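Local coordinates for cytochrome c family protein (Geobacter sulfurreducens, PDB 1RWJ) that probably carries electrons through three covalently bound c-type hemes, as one c7-type domain of a longer, multidomain cytochrome c polymer, at residues H23-H26 / L27-K31. Residues are numbered along the deposited sequence; the frame is centred on the assembly and turned at random.
Sequences HEFH and LGMYK. With HEC (heme c), chain C.
The carbonyl O of His26 takes two backbone N-H groups, from Met29 N at 3.0 Å and Tyr30 N at 2.9 Å, and this double grip turns the chain as it leaves the short helix 23-26. One turn earlier, Leu27 N donates to His23 O at 2.7 Å, an i to i+4 bond, while Gly28 N donates to Phe25 O, an i to i+3 bond; glycine suits this turn, since a CB would come tight against Phe25 O.

On the side facing the heme, His26 NE2 binds the iron at 2.0 Å, His64 supplying the other axial ligand. Imidazole suits this place because one nitrogen can ligate while the other, ND1, hydrogen-bonds to Ser22 O, which fixes the ring's rotation and probably makes it a stronger electron donor. Phe25, its CG anti to the backbone N (chi1 -178°), lays one flat, apolar ring face over heme propionate carbon CBA and brings CE2 to 3.4 Å from methine carbon CHA. The bend at chi3 of Met29 carries its flexible thioether round, so that CE lies 3.6 Å from Phe25 CE2 and also touches heme CAD.

Tyr30, broad and flat, covers heme CBC with a ring face, with OH 3.4 Å from methyl CMD and an edge toward His26 O. Replacing Tyr30 by alanine is likely to strip this aromatic cover from CBC and leave CMD without its hydroxyl neighbour.

His23 ligates the iron of a second heme, so one helical turn holds ligands of two hemes, an arrangement consistent with electron transfer between them.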
loop_
_atom_site.group_PDB
_atom_site.type_symbol
_atom_site.label_atom_id
_atom_site.label_comp_id
_atom_site.label_asym_id
_atom_site.label_seq_id
_atom_site.Cartn_x
_atom_site.Cartn_y
_atom_site.Cartn_z
ATOM N N HIS A 23 -2.098 5.752 6.450
ATOM C CA HIS A 23 -1.293 5.336 7.590
ATOM C C HIS A 23 -2.210 5.326 8.807
ATOM O O HIS A 23 -2.137 4.437 9.654
ATOM C CB HIS A 23 -0.153 6.322 7.854
ATOM C CG HIS A 23 1.121 5.988 7.143
ATOM N ND1 HIS A 23 1.600 6.680 6.055
ATOM C CD2 HIS A 23 2.039 5.020 7.396
ATOM C CE1 HIS A 23 2.766 6.125 5.692
ATOM N NE2 HIS A 23 3.080 5.111 6.475
ATOM N N GLU A 24 -3.077 6.330 8.883
ATOM C CA GLU A 24 -4.003 6.460 9.999
ATOM C C GLU A 24 -4.780 5.170 10.225
ATOM O O GLU A 24 -4.886 4.685 11.352
ATOM C CB GLU A 24 -4.971 7.619 9.743
ATOM C CG GLU A 24 -5.732 8.067 10.981
ATOM C CD GLU A 24 -6.511 9.351 10.758
ATOM O OE1 GLU A 24 -5.894 10.364 10.356
ATOM O OE2 GLU A 24 -7.738 9.348 10.990
ATOM N N PHE A 25 -5.315 4.605 9.150
ATOM C CA PHE A 25 -6.067 3.370 9.277
ATOM C C PHE A 25 -5.190 2.197 9.687
ATOM O O PHE A 25 -5.461 1.524 10.680
ATOM C CB PHE A 25 -6.765 3.007 7.965
ATOM C CG PHE A 25 -7.588 1.756 8.065
ATOM C CD1 PHE A 25 -8.893 1.804 8.550
ATOM C CD2 PHE A 25 -7.034 0.518 7.759
ATOM C CE1 PHE A 25 -9.629 0.639 8.734
ATOM C CE2 PHE A 25 -7.761 -0.654 7.941
ATOM C CZ PHE A 25 -9.063 -0.593 8.431
ATOM N N HIS A 26 -4.133 1.948 8.920
ATOM C CA HIS A 26 -3.258 0.817 9.200
ATOM C C HIS A 26 -2.506 0.873 10.524
ATOM O O HIS A 26 -2.200 -0.167 11.106
ATOM C CB HIS A 26 -2.271 0.613 8.040
ATOM C CG HIS A 26 -2.925 0.179 6.765
ATOM N ND1 HIS A 26 -3.607 1.025 5.917
ATOM C CD2 HIS A 26 -3.029 -1.055 6.211
ATOM C CE1 HIS A 26 -4.089 0.292 4.900
ATOM N NE2 HIS A 26 -3.765 -0.979 5.033
ATOM N N LEU A 27 -2.209 2.074 11.008
ATOM C CA LEU A 27 -1.494 2.198 12.273
ATOM C C LEU A 27 -2.358 1.752 13.444
ATOM O O LEU A 27 -1.886 1.652 14.576
ATOM C CB LEU A 27 -1.013 3.632 12.478
ATOM C CG LEU A 27 0.212 3.983 11.630
ATOM C CD1 LEU A 27 0.517 5.465 11.740
ATOM C CD2 LEU A 27 1.400 3.148 12.101
ATOM N N GLY A 28 -3.627 1.480 13.165
ATOM C CA GLY A 28 -4.519 1.021 14.211
ATOM C C GLY A 28 -4.277 -0.447 14.508
ATOM O O GLY A 28 -4.689 -0.954 15.549
ATOM N N MET A 29 -3.591 -1.133 13.595
ATOM C CA MET A 29 -3.311 -2.556 13.759
ATOM C C MET A 29 -1.838 -2.933 13.662
ATOM O O MET A 29 -1.426 -3.964 14.192
ATOM C CB MET A 29 -4.059 -3.369 12.701
ATOM C CG MET A 29 -5.567 -3.269 12.742
ATOM S SD MET A 29 -6.283 -4.243 11.403
ATOM C CE MET A 29 -6.108 -3.112 10.043
ATOM N N TYR A 30 -1.045 -2.110 12.982
ATOM C CA TYR A 30 0.367 -2.429 12.792
ATOM C C TYR A 30 1.389 -1.410 13.276
ATOM O O TYR A 30 1.131 -0.208 13.290
ATOM C CB TYR A 30 0.645 -2.686 11.307
ATOM C CG TYR A 30 -0.206 -3.761 10.677
ATOM C CD1 TYR A 30 -1.340 -3.435 9.938
ATOM C CD2 TYR A 30 0.132 -5.105 10.810
ATOM C CE1 TYR A 30 -2.118 -4.424 9.341
ATOM C CE2 TYR A 30 -0.638 -6.101 10.221
ATOM C CZ TYR A 30 -1.758 -5.755 9.488
ATOM O OH TYR A 30 -2.512 -6.743 8.894
ATOM N N LYS A 31 2.560 -1.918 13.652
ATOM C CA LYS A 31 3.674 -1.079 14.084
ATOM C C LYS A 31 4.507 -0.813 12.830
ATOM O O LYS A 31 4.401 -1.546 11.848
ATOM C CB LYS A 31 4.534 -1.798 15.126
ATOM C CG LYS A 31 3.889 -1.915 16.499
ATOM C CD LYS A 31 4.856 -2.523 17.504
HETATM FE FE HEC C . -4.282 -2.395 3.700
HETATM C CHA HEC C . -7.479 -2.381 4.971
HETATM C CHB HEC C . -5.256 -0.212 1.239
HETATM C CHC HEC C . -1.105 -2.357 2.499
HETATM C CHD HEC C . -3.412 -4.849 5.958
HETATM N NA HEC C . -5.967 -1.463 3.237
HETATM C C1A HEC C . -7.195 -1.510 3.919
HETATM C C2A HEC C . -8.150 -0.593 3.322
HETATM C C3A HEC C . -7.564 -0.062 2.236
HETATM C C4A HEC C . -6.206 -0.588 2.183
HETATM C CMA HEC C . -8.212 0.898 1.243
HETATM C CAA HEC C . -9.550 -0.239 3.817
HETATM C CBA HEC C . -9.562 0.730 4.990
HETATM C CGA HEC C . -10.969 1.053 5.462
HETATM O O1A HEC C . -11.715 0.111 5.802
HETATM O O2A HEC C . -11.326 2.249 5.493
HETATM N NB HEC C . -3.378 -1.464 2.210
HETATM C C1B HEC C . -3.931 -0.630 1.251
HETATM C C2B HEC C . -2.960 -0.275 0.241
HETATM C C3B HEC C . -1.798 -0.883 0.584
HETATM C C4B HEC C . -2.046 -1.584 1.831
HETATM C CMB HEC C . -3.190 0.663 -0.940
HETATM C CAB HEC C . -0.483 -0.883 -0.200
HETATM C CBB HEC C . 0.128 0.491 -0.424
HETATM N NC HEC C . -2.637 -3.346 4.164
HETATM C C1C HEC C . -1.377 -3.169 3.591
HETATM C C2C HEC C . -0.401 -4.038 4.197
HETATM C C3C HEC C . -1.046 -4.746 5.159
HETATM C C4C HEC C . -2.430 -4.327 5.123
HETATM C CMC HEC C . 1.056 -4.198 3.777
HETATM C CAC HEC C . -0.478 -5.833 6.066
HETATM C CBC HEC C . 0.737 -5.446 6.899
HETATM N ND HEC C . -5.228 -3.397 5.141
HETATM C C1D HEC C . -4.731 -4.411 5.940
HETATM C C2D HEC C . -5.759 -4.957 6.813
HETATM C C3D HEC C . -6.884 -4.262 6.576
HETATM C C4D HEC C . -6.568 -3.273 5.541
HETATM C CMD HEC C . -5.625 -6.151 7.753
HETATM C CAD HEC C . -8.182 -4.558 7.322
HETATM C CBD HEC C . -8.953 -5.798 6.863
HETATM C CGD HEC C . -9.603 -5.606 5.512
HETATM O O1D HEC C . -10.107 -4.493 5.263
HETATM O O2D HEC C . -9.626 -6.561 4.706
#